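Local structure of beta-N-acetylhexosaminidase (5BU9) at residues E161-H166 and V214-A219; N168-G173 and V179-K184; K184-L189 and R248-D253; A219-G224 and G257-D262; D253-Q258 and G263-D268. The protein probably hydrolyses terminal non-reducing N-acetyl-D-hexosamine residues from N-acetyl-beta-D-hexosaminides, as a member of glycoside hydrolase family 3. All coordinates share one frame; numbering follows the deposited sequence.

Contact 1 of 5, residues E161-H166 and V214-A219; sequences ETVASH and VQAFAA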
# COMPACT_ATOMS: atom_id res chain seq x y z
N GLU A 161 -21.85 -2.38 -1.58
CA GLU A 161 -22.37 -2.24 -0.23
C GLU A 161 -21.75 -3.28 0.73
O GLU A 161 -21.35 -2.95 1.84
CB GLU A 161 -23.89 -2.35 -0.22
CG GLU A 161 -24.50 -2.12 1.16
CD GLU A 161 -25.88 -2.77 1.32
OE1 GLU A 161 -26.41 -3.34 0.33
OE2 GLU A 161 -26.44 -2.72 2.45
N THR A 162 -21.68 -4.52 0.29
CA THR A 162 -21.09 -5.59 1.09
C THR A 162 -19.62 -5.30 1.35
O THR A 162 -19.15 -5.37 2.48
CB THR A 162 -21.22 -6.97 0.38
OG1 THR A 162 -22.58 -7.16 -0.04
CG2 THR A 162 -20.83 -8.09 1.31
N VAL A 163 -18.90 -4.99 0.28
CA VAL A 163 -17.48 -4.69 0.37
C VAL A 163 -17.23 -3.52 1.30
O VAL A 163 -16.36 -3.60 2.17
CB VAL A 163 -16.88 -4.44 -1.03
CG1 VAL A 163 -15.47 -3.82 -0.95
CG2 VAL A 163 -16.85 -5.77 -1.80
N ALA A 164 -17.98 -2.44 1.13
CA ALA A 164 -17.85 -1.27 2.00
C ALA A 164 -18.06 -1.60 3.47
O ALA A 164 -17.25 -1.22 4.31
CB ALA A 164 -18.83 -0.22 1.59
N SER A 165 -19.16 -2.27 3.80
CA SER A 165 -19.50 -2.50 5.20
C SER A 165 -18.48 -3.43 5.89
O SER A 165 -18.18 -3.28 7.07
CB SER A 165 -20.92 -3.05 5.34
OG SER A 165 -21.09 -4.30 4.70
N HIS A 166 -17.91 -4.38 5.15
CA HIS A 166 -16.98 -5.26 5.80
C HIS A 166 -15.58 -4.66 5.85
O HIS A 166 -14.95 -4.68 6.91
CB HIS A 166 -17.01 -6.64 5.13
CG HIS A 166 -18.32 -7.33 5.35
ND1 HIS A 166 -19.42 -7.07 4.56
CD2 HIS A 166 -18.73 -8.18 6.31
CE1 HIS A 166 -20.45 -7.78 5.01
NE2 HIS A 166 -20.06 -8.46 6.07
N VAL A 214 -15.14 1.55 -7.66
CA VAL A 214 -14.93 2.96 -7.37
C VAL A 214 -15.92 3.46 -6.31
O VAL A 214 -15.54 4.22 -5.43
CB VAL A 214 -15.03 3.80 -8.62
CG1 VAL A 214 -14.77 5.26 -8.29
CG2 VAL A 214 -14.02 3.30 -9.62
N GLN A 215 -17.16 2.99 -6.36
CA GLN A 215 -18.11 3.30 -5.29
C GLN A 215 -17.65 2.72 -3.94
O GLN A 215 -17.80 3.33 -2.90
CB GLN A 215 -19.49 2.77 -5.64
CG GLN A 215 -20.20 3.50 -6.78
CD GLN A 215 -21.30 2.62 -7.39
OE1 GLN A 215 -21.96 1.85 -6.68
NE2 GLN A 215 -21.47 2.71 -8.71
N ALA A 216 -17.06 1.53 -3.95
CA ALA A 216 -16.54 0.96 -2.71
C ALA A 216 -15.43 1.84 -2.15
O ALA A 216 -15.40 2.05 -0.95
CB ALA A 216 -16.01 -0.46 -2.94
N PHE A 217 -14.51 2.31 -3.01
CA PHE A 217 -13.37 3.09 -2.53
C PHE A 217 -13.87 4.39 -1.95
O PHE A 217 -13.38 4.82 -0.92
CB PHE A 217 -12.32 3.33 -3.63
CG PHE A 217 -11.50 2.10 -3.94
CD1 PHE A 217 -10.62 1.60 -3.00
CD2 PHE A 217 -11.68 1.42 -5.11
CE1 PHE A 217 -9.87 0.45 -3.24
CE2 PHE A 217 -10.93 0.25 -5.38
CZ PHE A 217 -10.03 -0.23 -4.43
N ALA A 218 -14.86 5.00 -2.62
CA ALA A 218 -15.46 6.24 -2.12
C ALA A 218 -15.96 6.03 -0.70
O ALA A 218 -15.66 6.84 0.18
CB ALA A 218 -16.59 6.73 -3.04
N ALA A 219 -16.68 4.92 -0.46
CA ALA A 219 -17.18 4.63 0.89
C ALA A 219 -16.03 4.42 1.90
O ALA A 219 -16.19 4.72 3.08
CB ALA A 219 -18.09 3.43 0.87
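Ala216 is the first residue of 214-219 to meet the other helix, setting its methyl against one branch of Val163. The touching pair is Val163 CG1 and Ala216 CB, 3.9 Å apart. Val163 has CG1 anti to its backbone N (chi1 167°), which turns that methyl to the helix opposite, and the side chain also packs on Val136. Ala216 also marks the nearest passage of the two backbones, its CA lying 5.4 Å from the CA of Ala164. Such an approach suits alanine, whose one methyl fills the narrow space without forcing the helices apart. Phe217, next in sequence, turns away from this interface. One helical turn beyond Ala216, Ala219 comes round to the same side, and its CB meets Ala164 CB at 3.8 Å, methyl to methyl. The carbonyl of Ala219 also receives a weak hydrogen bond from Asn168 ND2, one turn further along helix 160-176. Between the two segments themselves the contact is purely apolar and small, a seam of methyl groups that is partly buried. Close packing of neighbouring helices through alanine and valine, outside the strands they accompany, is in keeping with the outer helical layer of the TIM barrel of this family.

Contact 2 of 5, residues N168-G173 and V179-K184; sequences NAFSAG and VETVIK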
# COMPACT_ATOMS: atom_id res chain seq x y z
N ASN A 168 -14.78 -1.59 5.85
CA ASN A 168 -14.78 -0.46 6.78
C ASN A 168 -14.81 -0.94 8.23
O ASN A 168 -14.28 -0.28 9.12
CB ASN A 168 -15.97 0.49 6.51
CG ASN A 168 -15.77 1.32 5.27
OD1 ASN A 168 -14.67 1.39 4.73
ND2 ASN A 168 -16.85 1.95 4.81
N ALA A 169 -15.44 -2.09 8.44
CA ALA A 169 -15.50 -2.70 9.75
C ALA A 169 -14.08 -3.13 10.10
O ALA A 169 -13.59 -2.86 11.19
CB ALA A 169 -16.43 -3.87 9.75
N PHE A 170 -13.41 -3.77 9.14
CA PHE A 170 -12.04 -4.27 9.31
C PHE A 170 -11.12 -3.09 9.65
O PHE A 170 -10.37 -3.15 10.61
CB PHE A 170 -11.60 -5.02 8.03
CG PHE A 170 -10.16 -5.51 8.00
CD1 PHE A 170 -9.12 -4.65 7.63
CD2 PHE A 170 -9.85 -6.84 8.23
CE1 PHE A 170 -7.82 -5.10 7.54
CE2 PHE A 170 -8.55 -7.30 8.13
CZ PHE A 170 -7.52 -6.42 7.79
N SER A 171 -11.23 -2.01 8.88
CA SER A 171 -10.43 -0.81 9.11
C SER A 171 -10.67 -0.27 10.51
O SER A 171 -9.73 0.06 11.23
CB SER A 171 -10.76 0.27 8.05
OG SER A 171 -10.27 -0.07 6.76
N ALA A 172 -11.94 -0.18 10.90
CA ALA A 172 -12.30 0.36 12.21
C ALA A 172 -11.65 -0.40 13.38
O ALA A 172 -11.15 0.22 14.33
CB ALA A 172 -13.80 0.40 12.37
N GLY A 173 -11.64 -1.73 13.33
CA GLY A 173 -11.03 -2.53 14.38
C GLY A 173 -9.51 -2.39 14.39
O GLY A 173 -8.86 -2.37 15.43
N VAL A 179 -3.51 0.54 14.46
CA VAL A 179 -2.95 0.18 13.15
C VAL A 179 -3.76 0.82 12.05
O VAL A 179 -4.94 0.49 11.88
CB VAL A 179 -2.93 -1.35 12.91
CG1 VAL A 179 -2.19 -1.63 11.63
CG2 VAL A 179 -2.31 -2.05 14.08
N GLU A 180 -3.14 1.71 11.28
CA GLU A 180 -3.83 2.33 10.16
C GLU A 180 -3.93 1.34 9.02
O GLU A 180 -3.16 0.38 8.96
CB GLU A 180 -3.12 3.61 9.69
CG GLU A 180 -3.62 4.88 10.42
CD GLU A 180 -5.08 5.25 10.08
OE1 GLU A 180 -5.57 6.28 10.63
OE2 GLU A 180 -5.73 4.54 9.26
N THR A 181 -4.88 1.58 8.12
CA THR A 181 -5.09 0.68 6.99
C THR A 181 -4.83 1.40 5.66
O THR A 181 -4.78 2.63 5.60
CB THR A 181 -6.51 0.12 7.01
OG1 THR A 181 -7.43 1.18 7.30
CG2 THR A 181 -6.62 -0.97 8.10
N VAL A 182 -4.62 0.61 4.61
CA VAL A 182 -4.49 1.12 3.25
C VAL A 182 -5.53 0.45 2.38
O VAL A 182 -5.42 -0.74 2.13
CB VAL A 182 -3.09 0.85 2.72
CG1 VAL A 182 -2.95 1.41 1.30
CG2 VAL A 182 -2.04 1.45 3.69
N ILE A 183 -6.55 1.15 1.91
CA ILE A 183 -7.54 0.46 1.08
C ILE A 183 -6.93 0.24 -0.31
O ILE A 183 -6.20 1.10 -0.81
CB ILE A 183 -8.90 1.21 1.05
CG1 ILE A 183 -8.73 2.63 0.54
CG2 ILE A 183 -9.51 1.27 2.45
CD1 ILE A 183 -10.06 3.28 0.28
N LYS A 184 -7.16 -0.92 -0.91
CA LYS A 184 -6.47 -1.28 -2.16
C LYS A 184 -7.40 -2.14 -3.05
O LYS A 184 -8.34 -2.74 -2.51
CB LYS A 184 -5.18 -2.01 -1.82
CG LYS A 184 -5.36 -3.37 -1.13
CD LYS A 184 -3.98 -3.88 -0.71
CE LYS A 184 -4.00 -5.33 -0.33
NZ LYS A 184 -2.66 -5.82 0.20
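Ser171 and Thr181 face each other with their hydroxyls, joining helix 160-176 to strand 180-186, which follows it in the TIM barrel; helix and strand form the second half of a beta-alpha-beta crossover from strand 128-129. Ser171 OG and Thr181 OG1 lie 3.1 Å apart in a hydrogen bond in which either could be the donor. Thr181 projects from the strand toward the helix. Its OG1 sits between the backbone N and the carbonyl carbon (chi1 44°), which brings the oxygen to the serine and turns CG2 to the helix as well, 3.9 Å from Ser171 CA. Threonine thus offers a polar and an apolar branch to the same helical surface. The methyl also approaches the aromatic ring beside Ser171 at a slant, Thr181 CG2 being 4.3 Å from Phe170 CE1; that ring packs further on Trp117 and Pro132. Ser171 OG has a second, weak hydrogen bond to Ala167 O in its own helix, so the buried hydroxyl pair is tied back to the backbone. A valine in place of Thr181 would probably leave Ser171 OG without its mate on the strand. On the side of Thr181 toward Glu180 lies a carboxylate that forms a salt bridge with Arg175, and to it Thr181 N makes a long, bent bond, reaching Glu180 OE2 at 3.3 Å on the anti lone pair of that oxygen.

Contact 3 of 5, residues K184-L189 and R248-D253; sequences KHFPGL and REIVSD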
# COMPACT_ATOMS: atom_id res chain seq x y z
N LYS A 184 -7.16 -0.92 -0.91
CA LYS A 184 -6.47 -1.28 -2.16
C LYS A 184 -7.40 -2.14 -3.05
O LYS A 184 -8.34 -2.74 -2.51
CB LYS A 184 -5.18 -2.01 -1.82
CG LYS A 184 -5.36 -3.37 -1.13
CD LYS A 184 -3.98 -3.88 -0.71
CE LYS A 184 -4.00 -5.33 -0.33
NZ LYS A 184 -2.66 -5.82 0.20
N HIS A 185 -7.23 -2.17 -4.37
CA HIS A 185 -6.24 -1.42 -5.14
C HIS A 185 -6.96 -0.51 -6.14
O HIS A 185 -7.53 -0.99 -7.11
CB HIS A 185 -5.30 -2.36 -5.94
CG HIS A 185 -4.83 -3.55 -5.18
ND1 HIS A 185 -5.66 -4.58 -4.79
CD2 HIS A 185 -3.58 -3.91 -4.77
CE1 HIS A 185 -4.96 -5.51 -4.16
NE2 HIS A 185 -3.69 -5.13 -4.14
N PHE A 186 -6.90 0.79 -5.91
CA PHE A 186 -7.68 1.75 -6.68
C PHE A 186 -7.18 1.82 -8.12
O PHE A 186 -5.97 1.88 -8.36
CB PHE A 186 -7.60 3.13 -6.00
CG PHE A 186 -8.51 4.13 -6.58
CD1 PHE A 186 -9.78 4.28 -6.07
CD2 PHE A 186 -8.11 4.92 -7.63
CE1 PHE A 186 -10.66 5.22 -6.59
CE2 PHE A 186 -8.99 5.88 -8.18
CZ PHE A 186 -10.26 6.02 -7.65
N PRO A 187 -8.09 1.85 -9.10
CA PRO A 187 -9.56 1.95 -8.98
C PRO A 187 -10.32 0.62 -8.91
O PRO A 187 -11.57 0.62 -8.98
CB PRO A 187 -9.95 2.71 -10.27
CG PRO A 187 -8.92 2.23 -11.29
CD PRO A 187 -7.62 2.02 -10.49
N GLY A 188 -9.61 -0.48 -8.75
CA GLY A 188 -10.24 -1.79 -8.61
C GLY A 188 -9.55 -2.87 -9.43
O GLY A 188 -9.42 -2.77 -10.64
N LEU A 189 -9.08 -3.92 -8.76
CA LEU A 189 -8.32 -4.98 -9.41
C LEU A 189 -9.14 -6.26 -9.53
O LEU A 189 -8.63 -7.29 -9.95
CB LEU A 189 -7.04 -5.25 -8.62
CG LEU A 189 -5.74 -5.66 -9.29
CD1 LEU A 189 -5.51 -4.91 -10.59
CD2 LEU A 189 -4.60 -5.38 -8.31
N ARG A 248 -1.81 10.56 -13.96
CA ARG A 248 -2.26 11.78 -13.29
C ARG A 248 -3.81 11.79 -13.20
O ARG A 248 -4.37 12.13 -12.15
CB ARG A 248 -1.76 13.02 -14.02
CG ARG A 248 -2.05 14.35 -13.28
CD ARG A 248 -1.20 14.47 -12.01
NE ARG A 248 -1.56 15.64 -11.22
CZ ARG A 248 -0.91 16.06 -10.14
NH1 ARG A 248 0.17 15.44 -9.72
NH2 ARG A 248 -1.34 17.13 -9.47
N GLU A 249 -4.49 11.38 -14.26
CA GLU A 249 -5.94 11.45 -14.27
C GLU A 249 -6.59 10.56 -13.21
O GLU A 249 -7.56 10.96 -12.55
CB GLU A 249 -6.52 11.07 -15.63
CG GLU A 249 -8.03 11.15 -15.58
CD GLU A 249 -8.67 10.98 -16.92
OE1 GLU A 249 -7.92 10.79 -17.91
OE2 GLU A 249 -9.91 11.05 -16.99
N ILE A 250 -6.07 9.36 -13.06
CA ILE A 250 -6.69 8.43 -12.14
C ILE A 250 -6.34 8.81 -10.70
O ILE A 250 -7.22 8.83 -9.83
CB ILE A 250 -6.27 7.01 -12.46
CG1 ILE A 250 -7.00 6.50 -13.71
CG2 ILE A 250 -6.49 6.14 -11.27
CD1 ILE A 250 -6.62 5.07 -14.10
N VAL A 251 -5.07 9.14 -10.46
CA VAL A 251 -4.58 9.37 -9.08
C VAL A 251 -4.98 10.74 -8.56
O VAL A 251 -5.50 10.86 -7.43
CB VAL A 251 -3.07 9.20 -8.99
CG1 VAL A 251 -2.60 9.56 -7.61
CG2 VAL A 251 -2.67 7.76 -9.32
N SER A 252 -4.77 11.77 -9.38
CA SER A 252 -5.03 13.13 -8.95
C SER A 252 -6.43 13.62 -9.32
O SER A 252 -7.11 14.15 -8.46
CB SER A 252 -3.96 14.07 -9.51
OG SER A 252 -2.77 13.95 -8.75
N ASP A 253 -6.87 13.49 -10.57
CA ASP A 253 -8.19 14.02 -10.94
C ASP A 253 -9.32 13.16 -10.35
O ASP A 253 -10.23 13.70 -9.80
CB ASP A 253 -8.38 14.14 -12.46
CG ASP A 253 -7.28 15.00 -13.13
OD1 ASP A 253 -6.49 15.66 -12.41
OD2 ASP A 253 -7.20 15.01 -14.38
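Two backbone N-H groups grip Arg248 O in the first turn of the helix that sets Ile250 against Phe186 and Pro187: Ser252 N at 2.8 Å and, more distantly, Asp253 N at 3.3 Å. The second bond belongs to a wider, pi-type turn, and the carbonyl of Ile250 follows the same spacing in its probable bond with Leu255 N. That carbonyl also faces the segment 184-189, where Phe186 CE2 comes within 3.8 Å of Ile250 O at a slant to the ring. Most of the contact is apolar. Ile250 carries its branch methyl CG2 anti to the backbone N, on the side of the aromatic residue, and the distance from Ile250 CG2 to Phe186 CE2 is 4.0 Å. The same methyl lies 4.3 Å from Pro187 CD, so one beta-branch spans two residues. Pro187 follows a cis peptide bond, and its CB sits 3.8 Å above one face of the Phe186 ring, offset toward the rim. Phe217 meets this ring edge-to-face, and Leu254 and Leu255 pack against it from further along the helix. The end of strand 180-186 and the turn after it carry the sequence KHFPG, characteristic of family 3. A second cis bond precedes His185, whose ND1 bonds to Asp135 OD2 while NE2 is hydrogen-bonded to a glycerol, probably from the crystallisation liquor. Phe186 and Pro187 thus meet the helix mainly through hydrocarbon, with one carbonyl at the ring, whereas the polar atoms of His185 find their partners elsewhere.

Contact 4 of 5, residues A219-G224 and G257-D262; sequences AGIDAG and GQLGFD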
# COMPACT_ATOMS: atom_id res chain seq x y z
N ALA A 219 -16.68 4.92 -0.46
CA ALA A 219 -17.18 4.63 0.89
C ALA A 219 -16.03 4.42 1.90
O ALA A 219 -16.19 4.72 3.08
CB ALA A 219 -18.09 3.43 0.87
N GLY A 220 -14.89 3.91 1.44
CA GLY A 220 -13.72 3.77 2.28
C GLY A 220 -13.14 5.13 2.66
O GLY A 220 -12.76 5.37 3.80
N ILE A 221 -13.07 6.01 1.67
CA ILE A 221 -12.57 7.36 1.85
C ILE A 221 -13.50 8.17 2.76
O ILE A 221 -13.05 8.85 3.68
CB ILE A 221 -12.39 8.04 0.48
CG1 ILE A 221 -11.30 7.31 -0.31
CG2 ILE A 221 -12.14 9.55 0.66
CD1 ILE A 221 -11.41 7.48 -1.79
N ASP A 222 -14.81 8.07 2.51
CA ASP A 222 -15.79 8.80 3.31
C ASP A 222 -15.79 8.33 4.74
O ASP A 222 -16.08 9.10 5.66
CB ASP A 222 -17.21 8.66 2.73
CG ASP A 222 -17.38 9.43 1.44
OD1 ASP A 222 -16.48 10.24 1.10
OD2 ASP A 222 -18.41 9.20 0.75
N ALA A 223 -15.46 7.06 4.93
CA ALA A 223 -15.46 6.52 6.27
C ALA A 223 -14.12 6.76 6.96
O ALA A 223 -13.91 6.27 8.04
CB ALA A 223 -15.79 5.04 6.26
N GLY A 224 -13.22 7.52 6.33
CA GLY A 224 -12.05 8.02 7.02
C GLY A 224 -10.68 7.47 6.60
O GLY A 224 -9.69 7.73 7.28
N GLY A 257 -9.35 14.35 -6.69
CA GLY A 257 -10.27 15.41 -7.10
C GLY A 257 -11.72 15.05 -6.87
O GLY A 257 -12.33 15.55 -5.94
N GLN A 258 -12.26 14.15 -7.70
CA GLN A 258 -13.65 13.69 -7.65
C GLN A 258 -14.04 13.10 -6.29
O GLN A 258 -15.05 13.49 -5.69
CB GLN A 258 -13.92 12.63 -8.74
CG GLN A 258 -14.90 13.01 -9.83
CD GLN A 258 -14.33 14.05 -10.80
OE1 GLN A 258 -13.22 13.89 -11.32
NE2 GLN A 258 -15.10 15.12 -11.06
N LEU A 259 -13.22 12.14 -5.83
CA LEU A 259 -13.50 11.35 -4.63
C LEU A 259 -13.05 12.10 -3.37
O LEU A 259 -13.42 11.72 -2.26
CB LEU A 259 -12.82 9.97 -4.74
CG LEU A 259 -13.73 8.84 -5.26
CD1 LEU A 259 -14.48 9.21 -6.51
CD2 LEU A 259 -12.98 7.58 -5.52
N GLY A 260 -12.25 13.15 -3.57
CA GLY A 260 -11.84 14.04 -2.50
C GLY A 260 -10.81 13.47 -1.52
O GLY A 260 -10.68 13.95 -0.40
N PHE A 261 -10.07 12.45 -1.94
CA PHE A 261 -9.08 11.87 -1.02
C PHE A 261 -7.90 12.83 -0.80
O PHE A 261 -7.25 13.28 -1.75
CB PHE A 261 -8.60 10.51 -1.54
CG PHE A 261 -7.59 9.83 -0.63
CD1 PHE A 261 -7.93 9.45 0.65
CD2 PHE A 261 -6.29 9.59 -1.08
CE1 PHE A 261 -6.99 8.83 1.49
CE2 PHE A 261 -5.35 8.97 -0.25
CZ PHE A 261 -5.70 8.59 1.03
N ASP A 262 -7.64 13.11 0.47
CA ASP A 262 -6.60 14.04 0.94
C ASP A 262 -5.37 13.36 1.57
O ASP A 262 -4.40 14.05 1.94
CB ASP A 262 -7.18 15.00 1.99
CG ASP A 262 -8.03 16.09 1.38
OD1 ASP A 262 -7.82 16.40 0.18
OD2 ASP A 262 -8.89 16.64 2.11
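Ile221 enters the angle between Leu259 and Phe261, joining the end of helix 212-222 to the turn after helix 248-258. Both helices belong to the outer layer of the TIM barrel, each leading into a parallel strand. The packed half of this contact is the work of one side chain. Ile221 uses both of its branches: CD1 lies 4.0 Å from Leu259 CD2 and CG1 4.1 Å from Phe261 CD1, while CG2 comes up to the backbone, 3.9 Å from Leu259 O. Isoleucine suits the place because it spreads carbon in two directions from CB. With CG1 anti to the carbonyl carbon (chi1 -65°), the longer branch extends between the two partners and crosses each at about a right angle. Leu255 adds to the same apolar patch from helix 248-258. Replacing Ile221 with an alanine would probably open a gap between Leu259 and Phe261 and leave the turn less firmly fixed on the helix.

The other side is loose and exposed to solvent. Asp222, Ala223 and Gly224 belong to it on one segment, Gly260 and Asp262 on the other; the two aspartates suit such a surface. Glycines make the turns there. Gly260 has positive phi (73°), and Gly224 is the C-prime residue of a Schellman motif closing helix 212-222, with its N bonded to Ile221 O at 3.0 Å.

Contact 5 of 5, residues D253-Q258 and G263-D268; sequences DLLRGQ and GVVVTD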
# COMPACT_ATOMS: atom_id res chain seq x y z
N ASP A 253 -6.87 13.49 -10.57
CA ASP A 253 -8.19 14.02 -10.94
C ASP A 253 -9.32 13.16 -10.35
O ASP A 253 -10.23 13.70 -9.80
CB ASP A 253 -8.38 14.14 -12.46
CG ASP A 253 -7.28 15.00 -13.13
OD1 ASP A 253 -6.49 15.66 -12.41
OD2 ASP A 253 -7.20 15.01 -14.38
N LEU A 254 -9.24 11.83 -10.44
CA LEU A 254 -10.34 10.99 -9.96
C LEU A 254 -10.29 10.80 -8.44
O LEU A 254 -11.21 11.20 -7.71
CB LEU A 254 -10.31 9.63 -10.66
CG LEU A 254 -11.45 8.65 -10.29
CD1 LEU A 254 -12.84 9.27 -10.47
CD2 LEU A 254 -11.36 7.31 -11.00
N LEU A 255 -9.21 10.19 -7.97
CA LEU A 255 -9.02 9.83 -6.56
C LEU A 255 -8.97 11.06 -5.65
O LEU A 255 -9.80 11.20 -4.77
CB LEU A 255 -7.73 9.01 -6.38
CG LEU A 255 -7.43 8.59 -4.94
CD1 LEU A 255 -8.62 7.85 -4.32
CD2 LEU A 255 -6.19 7.72 -4.91
N ARG A 256 -8.02 11.97 -5.88
CA ARG A 256 -7.94 13.17 -5.05
C ARG A 256 -9.01 14.22 -5.41
O ARG A 256 -9.50 14.93 -4.53
CB ARG A 256 -6.56 13.82 -5.14
CG ARG A 256 -5.41 12.99 -4.63
CD ARG A 256 -4.18 13.87 -4.40
NE ARG A 256 -3.00 13.05 -4.14
CZ ARG A 256 -2.70 12.57 -2.94
NH1 ARG A 256 -3.48 12.82 -1.91
NH2 ARG A 256 -1.61 11.83 -2.77
N GLY A 257 -9.35 14.35 -6.69
CA GLY A 257 -10.27 15.41 -7.10
C GLY A 257 -11.72 15.05 -6.87
O GLY A 257 -12.33 15.55 -5.94
N GLN A 258 -12.26 14.15 -7.70
CA GLN A 258 -13.65 13.69 -7.65
C GLN A 258 -14.04 13.10 -6.29
O GLN A 258 -15.05 13.49 -5.69
CB GLN A 258 -13.92 12.63 -8.74
CG GLN A 258 -14.90 13.01 -9.83
CD GLN A 258 -14.33 14.05 -10.80
OE1 GLN A 258 -13.22 13.89 -11.32
NE2 GLN A 258 -15.10 15.12 -11.06
N GLY A 263 -5.43 12.04 1.74
CA GLY A 263 -4.42 11.32 2.50
C GLY A 263 -3.28 10.85 1.62
O GLY A 263 -2.97 11.47 0.60
N VAL A 264 -2.68 9.73 2.01
CA VAL A 264 -1.46 9.26 1.39
C VAL A 264 -1.76 8.19 0.34
O VAL A 264 -2.47 7.21 0.61
CB VAL A 264 -0.52 8.73 2.47
CG1 VAL A 264 0.60 7.93 1.85
CG2 VAL A 264 0.01 9.90 3.33
N VAL A 265 -1.24 8.41 -0.88
CA VAL A 265 -1.39 7.47 -1.98
C VAL A 265 -0.14 6.58 -2.06
O VAL A 265 0.98 7.09 -2.18
CB VAL A 265 -1.60 8.18 -3.33
CG1 VAL A 265 -1.55 7.17 -4.47
CG2 VAL A 265 -2.91 8.94 -3.33
N VAL A 266 -0.34 5.27 -2.00
CA VAL A 266 0.75 4.28 -2.03
C VAL A 266 0.66 3.51 -3.33
O VAL A 266 -0.44 3.14 -3.73
CB VAL A 266 0.65 3.33 -0.82
CG1 VAL A 266 1.87 2.39 -0.72
CG2 VAL A 266 0.50 4.16 0.42
N THR A 267 1.78 3.31 -4.03
CA THR A 267 1.76 2.43 -5.20
C THR A 267 1.63 0.98 -4.75
O THR A 267 2.00 0.62 -3.62
CB THR A 267 3.03 2.50 -6.09
OG1 THR A 267 4.16 2.05 -5.34
CG2 THR A 267 3.27 3.91 -6.61
N ASP A 268 1.12 0.15 -5.64
CA ASP A 268 1.35 -1.29 -5.55
C ASP A 268 2.90 -1.48 -5.67
O ASP A 268 3.63 -0.56 -6.08
CB ASP A 268 0.56 -2.01 -6.64
CG ASP A 268 0.50 -3.53 -6.45
OD1 ASP A 268 1.15 -4.08 -5.53
OD2 ASP A 268 -0.17 -4.19 -7.26
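Arg256, Val265 and Leu255 share most of the surface buried between helix 248-258 and the strand that follows it. Arg256 contributes the most. Its chain is extended from CG to NE, which carries the guanidinium across to the residue just before the strand, where NH1 donates to Gly263 O at 2.9 Å. The bond is nearly straight (170° at the hydrogen), and the oxygen lies close to the guanidinium plane, at its edge. Over one face of the same group sits a methyl, Val265 CG2, only 3.2 Å from Arg256 NH2. This connection is the return half of a right-handed beta-alpha-beta crossover of the TIM barrel, in which strand 264-267 pairs in parallel with strand 227-230. NH2 has its strongest partner beyond the strand, a salt bridge to Asp294 OD2; that oxygen also accepts from Val265 N, so one carboxylate links arginine and strand backbone. Arginine fits here because it can serve a carbonyl and a carboxylate at once. Leu255 supplies the apolar side, running alongside Val265 in the opposite sense, with Leu255 CD2 at 3.8 Å from Val265 CG2. The valine methyl therefore lies between leucine carbon and the guanidinium face, and Leu255 packs on Val228 of the adjoining strand.

Overall arrangement
The five contacts lie in one TIM-barrel domain and trace its run from helix 160-176 to strand 264-267. Contact 2 is nested in the loop closed by contact 1, and both use helix 160-176; their centres are about 12 Å apart. Contact 1 shares helix 212-222 with contact 4, whereas contacts 3, 4 and 5 all draw on helix 248-258, contacts 3 and 5 being only about 6 Å apart between centres. Along the chain contact 3 crosses contacts 1 and 4. Contacts 2, 3 and 5 tie helices to the curled sheet, while contacts 1 and 4 join the helical layer, so the helices are packed both on the sheet and on one another.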